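Local coordinates for transcriptional regulator (LacI family) (Clostridium acetobutylicum ATCC 824, PDB 3G85), which probably regulates transcription as a LacI-family DNA-binding protein, its periplasmic-binding-protein-like core probably sensing a small effector, at residues 51-63 against 73-85. Residues are numbered along the deposited sequence; the frame is centred on the assembly and turned at random.
Sequences PYKTDCLHLEKGI and IIANISNYDLEYL
Asp81, in the first turn of helix 79-87, presses its carboxylate against the backbone after the Lys53-Cys56 type II turn, a worked example of how, in the Rossmann-like, periplasmic-binding-protein fold, the loop after one parallel strand (46-52) docks on the start of the helix after another (71-74). Leu57 N donates to Asp81 OD2 at 3.1 Å, arriving about 40° above the carboxylate plane, while OD1 takes weak bonds from His58 N and, at the imidazole edge, His58 ND1. These donors probably favour a charged Asp81, although Asp55 OD1, 4.6 Å from Asp81 OD2, would work against it. The tightly packed, buried part is apolar. Leu57, with CG anti to its backbone N (chi1 -179°), sends CD2 inward to meet Ile77 CD1 at 3.6 Å and, tip to tip, Ile74 CD1 at 3.9 Å; Ile74 in turn rests on strand 94-97. Two waters hydrogen-bonded to Tyr52 OH bridge it to the other segment: one accepts from Asn76 N, the other accepts from Ser78 N and donates to Asp81 OD2. Asn76 OD1 is held by Arg99. The solvent side is aromatic: His58 lays CB over one face of the partly exposed Tyr84 ring, a CH-pi contact 3.7 Å from the centroid, and its imidazole meets exposed Tyr80 obliquely, planes 67° apart. Near Tyr80, Ser78, the helix N-cap, accepts from Asp81 N through OG, which donates to Asp55 OD1 at 2.7 Å, nearly in line with the CG-OD1 bond.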
loop_
_atom_site.group_PDB
_atom_site.type_symbol
_atom_site.label_atom_id
_atom_site.label_comp_id
_atom_site.label_asym_id
_atom_site.label_seq_id
_atom_site.Cartn_x
_atom_site.Cartn_y
_atom_site.Cartn_z
ATOM N N PRO A 51 -3.974 -17.797 -0.169
ATOM C CA PRO A 51 -2.604 -17.479 -0.591
ATOM C C PRO A 51 -2.352 -18.178 -1.924
ATOM O O PRO A 51 -2.744 -19.346 -2.095
ATOM C CB PRO A 51 -1.749 -18.120 0.516
ATOM C CG PRO A 51 -2.645 -18.242 1.698
ATOM C CD PRO A 51 -3.992 -18.576 1.092
ATOM N N TYR A 52 -1.778 -17.476 -2.875
ATOM C CA TYR A 52 -1.331 -18.098 -4.104
ATOM C C TYR A 52 -0.004 -17.504 -4.531
ATOM O O TYR A 52 0.369 -16.405 -4.126
ATOM C CB TYR A 52 -2.396 -17.919 -5.190
ATOM C CG TYR A 52 -2.533 -16.500 -5.669
ATOM C CD1 TYR A 52 -3.340 -15.591 -4.978
ATOM C CD2 TYR A 52 -1.891 -16.065 -6.840
ATOM C CE1 TYR A 52 -3.454 -14.258 -5.429
ATOM C CE2 TYR A 52 -1.997 -14.753 -7.279
ATOM C CZ TYR A 52 -2.797 -13.855 -6.574
ATOM O OH TYR A 52 -2.945 -12.533 -7.007
ATOM N N LYS A 53 0.726 -18.237 -5.362
ATOM C CA LYS A 53 2.042 -17.803 -5.783
ATOM C C LYS A 53 1.937 -16.708 -6.837
ATOM O O LYS A 53 1.066 -16.759 -7.682
ATOM C CB LYS A 53 2.809 -19.032 -6.307
ATOM C CG LYS A 53 4.235 -18.814 -6.711
ATOM C CD LYS A 53 4.827 -20.223 -7.011
ATOM C CE LYS A 53 6.035 -20.185 -7.938
ATOM N NZ LYS A 53 7.027 -19.127 -7.541
ATOM N N THR A 54 2.803 -15.700 -6.757
ATOM C CA THR A 54 2.833 -14.621 -7.751
ATOM C C THR A 54 2.651 -15.177 -9.173
ATOM O O THR A 54 3.264 -16.182 -9.524
ATOM C CB THR A 54 4.186 -13.871 -7.697
ATOM O OG1 THR A 54 4.369 -13.326 -6.382
ATOM C CG2 THR A 54 4.233 -12.750 -8.725
ATOM N N ASP A 55 1.800 -14.536 -9.970
ATOM C CA ASP A 55 1.539 -14.947 -11.359
ATOM C C ASP A 55 0.733 -16.232 -11.537
ATOM O O ASP A 55 0.572 -16.717 -12.676
ATOM C CB ASP A 55 2.843 -15.001 -12.185
ATOM C CG ASP A 55 3.442 -13.621 -12.433
ATOM O OD1 ASP A 55 2.707 -12.597 -12.427
ATOM O OD2 ASP A 55 4.661 -13.547 -12.645
ATOM N N CYS A 56 0.201 -16.791 -10.447
ATOM C CA CYS A 56 -0.533 -18.031 -10.570
ATOM C C CYS A 56 -2.040 -17.897 -10.325
ATOM O O CYS A 56 -2.719 -18.896 -10.150
ATOM C CB CYS A 56 0.055 -19.091 -9.643
ATOM S SG CYS A 56 1.778 -19.489 -10.034
ATOM N N LEU A 57 -2.566 -16.680 -10.358
ATOM C CA LEU A 57 -3.980 -16.496 -10.044
ATOM C C LEU A 57 -4.810 -17.296 -11.037
ATOM O O LEU A 57 -5.760 -17.979 -10.652
ATOM C CB LEU A 57 -4.398 -15.025 -10.080
ATOM C CG LEU A 57 -5.887 -14.789 -9.739
ATOM C CD1 LEU A 57 -6.228 -15.283 -8.357
ATOM C CD2 LEU A 57 -6.240 -13.295 -9.904
ATOM N N HIS A 58 -4.398 -17.251 -12.298
ATOM C CA HIS A 58 -5.104 -17.952 -13.371
ATOM C C HIS A 58 -5.340 -19.452 -13.146
ATOM O O HIS A 58 -6.298 -19.994 -13.675
ATOM C CB HIS A 58 -4.435 -17.667 -14.734
ATOM C CG HIS A 58 -3.125 -18.354 -14.927
ATOM N ND1 HIS A 58 -1.927 -17.807 -14.513
ATOM C CD2 HIS A 58 -2.824 -19.544 -15.497
ATOM C CE1 HIS A 58 -0.942 -18.631 -14.837
ATOM N NE2 HIS A 58 -1.460 -19.699 -15.423
ATOM N N LEU A 59 -4.505 -20.104 -12.321
ATOM C CA LEU A 59 -4.621 -21.537 -12.015
ATOM C C LEU A 59 -5.585 -21.853 -10.884
ATOM O O LEU A 59 -5.825 -23.031 -10.588
ATOM C CB LEU A 59 -3.238 -22.102 -11.630
ATOM C CG LEU A 59 -2.106 -21.900 -12.653
ATOM C CD1 LEU A 59 -0.773 -22.366 -12.082
ATOM C CD2 LEU A 59 -2.432 -22.653 -13.937
ATOM N N GLU A 60 -6.095 -20.815 -10.211
ATOM C CA GLU A 60 -6.917 -20.997 -9.028
ATOM C C GLU A 60 -8.314 -21.471 -9.401
ATOM O O GLU A 60 -9.013 -20.813 -10.171
ATOM C CB GLU A 60 -6.999 -19.706 -8.228
ATOM C CG GLU A 60 -5.690 -19.368 -7.482
ATOM C CD GLU A 60 -5.393 -20.369 -6.366
ATOM O OE1 GLU A 60 -6.351 -20.862 -5.734
ATOM O OE2 GLU A 60 -4.208 -20.685 -6.141
ATOM N N LYS A 61 -8.713 -22.582 -8.811
ATOM C CA LYS A 61 -10.010 -23.186 -9.104
ATOM C C LYS A 61 -11.219 -22.424 -8.548
ATOM O O LYS A 61 -12.293 -22.467 -9.133
ATOM C CB LYS A 61 -10.008 -24.671 -8.724
ATOM C CG LYS A 61 -9.386 -25.530 -9.872
ATOM C CD LYS A 61 -9.480 -27.021 -9.594
ATOM C CE LYS A 61 -8.993 -27.854 -10.790
ATOM N NZ LYS A 61 -7.502 -27.718 -10.962
ATOM N N GLY A 62 -11.022 -21.696 -7.455
ATOM C CA GLY A 62 -12.074 -20.860 -6.855
ATOM C C GLY A 62 -12.551 -19.681 -7.704
ATOM O O GLY A 62 -13.511 -19.011 -7.330
ATOM N N ILE A 63 -11.867 -19.420 -8.821
ATOM C CA ILE A 63 -12.318 -18.442 -9.834
ATOM C C ILE A 63 -12.718 -19.088 -11.178
ATOM O O ILE A 63 -12.987 -18.379 -12.152
ATOM C CB ILE A 63 -11.296 -17.251 -10.071
ATOM C CG1 ILE A 63 -9.981 -17.730 -10.701
ATOM C CG2 ILE A 63 -11.055 -16.475 -8.768
ATOM C CD1 ILE A 63 -9.160 -16.632 -11.415
ATOM N N ILE A 73 -11.907 -11.075 -4.042
ATOM C CA ILE A 73 -11.190 -9.801 -3.993
ATOM C C ILE A 73 -9.741 -10.192 -4.235
ATOM O O ILE A 73 -9.236 -11.100 -3.545
ATOM C CB ILE A 73 -11.247 -9.175 -2.578
ATOM C CG1 ILE A 73 -12.702 -8.943 -2.122
ATOM C CG2 ILE A 73 -10.469 -7.877 -2.572
ATOM C CD1 ILE A 73 -12.883 -8.800 -0.598
ATOM N N ILE A 74 -9.065 -9.525 -5.172
ATOM C CA ILE A 74 -7.651 -9.823 -5.423
ATOM C C ILE A 74 -6.823 -8.732 -4.822
ATOM O O ILE A 74 -6.910 -7.594 -5.276
ATOM C CB ILE A 74 -7.308 -9.870 -6.902
ATOM C CG1 ILE A 74 -8.396 -10.565 -7.730
ATOM C CG2 ILE A 74 -5.892 -10.478 -7.058
ATOM C CD1 ILE A 74 -8.823 -11.969 -7.292
ATOM N N ALA A 75 -6.037 -9.076 -3.799
ATOM C CA ALA A 75 -5.272 -8.079 -3.035
ATOM C C ALA A 75 -4.207 -7.327 -3.851
ATOM O O ALA A 75 -4.046 -6.110 -3.686
ATOM C CB ALA A 75 -4.659 -8.725 -1.800
ATOM N N ASN A 76 -3.473 -8.049 -4.712
ATOM C CA ASN A 76 -2.420 -7.430 -5.518
ATOM C C ASN A 76 -2.231 -8.181 -6.821
ATOM O O ASN A 76 -1.324 -9.025 -6.926
ATOM C CB ASN A 76 -1.073 -7.361 -4.723
ATOM C CG ASN A 76 0.067 -6.754 -5.557
ATOM O OD1 ASN A 76 -0.121 -5.727 -6.223
ATOM N ND2 ASN A 76 1.244 -7.399 -5.537
ATOM N N ILE A 77 -3.103 -7.928 -7.804
ATOM C CA ILE A 77 -3.057 -8.707 -9.031
ATOM C C ILE A 77 -1.806 -8.319 -9.845
ATOM O O ILE A 77 -1.447 -7.140 -9.896
ATOM C CB ILE A 77 -4.369 -8.556 -9.846
ATOM C CG1 ILE A 77 -4.448 -9.653 -10.925
ATOM C CG2 ILE A 77 -4.539 -7.085 -10.377
ATOM C CD1 ILE A 77 -5.852 -9.986 -11.369
ATOM N N SER A 78 -1.101 -9.316 -10.385
ATOM C CA SER A 78 0.080 -9.051 -11.249
ATOM C C SER A 78 -0.381 -8.685 -12.658
ATOM O O SER A 78 -1.523 -8.976 -13.037
ATOM C CB SER A 78 0.988 -10.286 -11.326
ATOM O OG SER A 78 0.347 -11.334 -12.052
ATOM N N ASN A 79 0.506 -8.076 -13.442
ATOM C CA ASN A 79 0.217 -7.790 -14.843
ATOM C C ASN A 79 -0.148 -9.046 -15.628
ATOM O O ASN A 79 -1.130 -9.056 -16.364
ATOM C CB ASN A 79 1.410 -7.086 -15.498
ATOM C CG ASN A 79 1.639 -5.722 -14.914
ATOM O OD1 ASN A 79 0.695 -5.087 -14.425
ATOM N ND2 ASN A 79 2.894 -5.291 -14.882
ATOM N N TYR A 80 0.611 -10.114 -15.396
ATOM C CA TYR A 80 0.355 -11.394 -16.018
ATOM C C TYR A 80 -1.060 -11.906 -15.686
ATOM O O TYR A 80 -1.842 -12.264 -16.580
ATOM C CB TYR A 80 1.436 -12.397 -15.606
ATOM C CG TYR A 80 1.272 -13.683 -16.362
ATOM C CD1 TYR A 80 1.756 -13.803 -17.672
ATOM C CD2 TYR A 80 0.603 -14.759 -15.799
ATOM C CE1 TYR A 80 1.589 -14.962 -18.389
ATOM C CE2 TYR A 80 0.414 -15.941 -16.521
ATOM C CZ TYR A 80 0.912 -16.018 -17.820
ATOM O OH TYR A 80 0.730 -17.158 -18.553
ATOM N N ASP A 81 -1.402 -11.898 -14.398
ATOM C CA ASP A 81 -2.715 -12.368 -13.943
ATOM C C ASP A 81 -3.867 -11.492 -14.429
ATOM O O ASP A 81 -4.955 -11.984 -14.751
ATOM C CB ASP A 81 -2.714 -12.529 -12.422
ATOM C CG ASP A 81 -2.056 -13.846 -12.002
ATOM O OD1 ASP A 81 -2.199 -14.835 -12.778
ATOM O OD2 ASP A 81 -1.408 -13.897 -10.942
ATOM N N LEU A 82 -3.582 -10.204 -14.519
ATOM C CA LEU A 82 -4.559 -9.215 -14.957
ATOM C C LEU A 82 -4.903 -9.396 -16.425
ATOM O O LEU A 82 -6.067 -9.306 -16.802
ATOM C CB LEU A 82 -4.074 -7.786 -14.645
ATOM C CG LEU A 82 -5.063 -6.653 -14.974
ATOM C CD1 LEU A 82 -6.458 -6.901 -14.455
ATOM C CD2 LEU A 82 -4.546 -5.310 -14.450
ATOM N N GLU A 83 -3.893 -9.676 -17.247
ATOM C CA GLU A 83 -4.132 -10.000 -18.658
ATOM C C GLU A 83 -5.075 -11.203 -18.806
ATOM O O GLU A 83 -5.989 -11.165 -19.634
ATOM C CB GLU A 83 -2.817 -10.219 -19.423
ATOM C CG GLU A 83 -3.013 -10.987 -20.731
ATOM C CD GLU A 83 -2.011 -10.656 -21.780
ATOM O OE1 GLU A 83 -1.083 -9.872 -21.503
ATOM O OE2 GLU A 83 -2.155 -11.193 -22.903
ATOM N N TYR A 84 -4.875 -12.240 -17.987
ATOM C CA TYR A 84 -5.779 -13.382 -17.960
ATOM C C TYR A 84 -7.205 -12.984 -17.562
ATOM O O TYR A 84 -8.186 -13.432 -18.190
ATOM C CB TYR A 84 -5.283 -14.491 -17.026
ATOM C CG TYR A 84 -6.336 -15.559 -16.823
ATOM C CD1 TYR A 84 -6.552 -16.535 -17.790
ATOM C CD2 TYR A 84 -7.139 -15.574 -15.672
ATOM C CE1 TYR A 84 -7.544 -17.513 -17.628
ATOM C CE2 TYR A 84 -8.127 -16.533 -15.494
ATOM C CZ TYR A 84 -8.330 -17.505 -16.483
ATOM O OH TYR A 84 -9.316 -18.469 -16.332
ATOM N N LEU A 85 -7.328 -12.176 -16.510
ATOM C CA LEU A 85 -8.651 -11.692 -16.102
ATOM C C LEU A 85 -9.302 -10.810 -17.174
ATOM O O LEU A 85 -10.510 -10.892 -17.397
ATOM C CB LEU A 85 -8.591 -10.908 -14.793
ATOM C CG LEU A 85 -8.574 -11.569 -13.422
ATOM C CD1 LEU A 85 -9.214 -10.587 -12.459
ATOM C CD2 LEU A 85 -9.289 -12.880 -13.363
HETATM O O HOH W 1 -3.218 -10.914 -4.663
HETATM O O HOH W 2 -1.635 -11.989 -9.380
#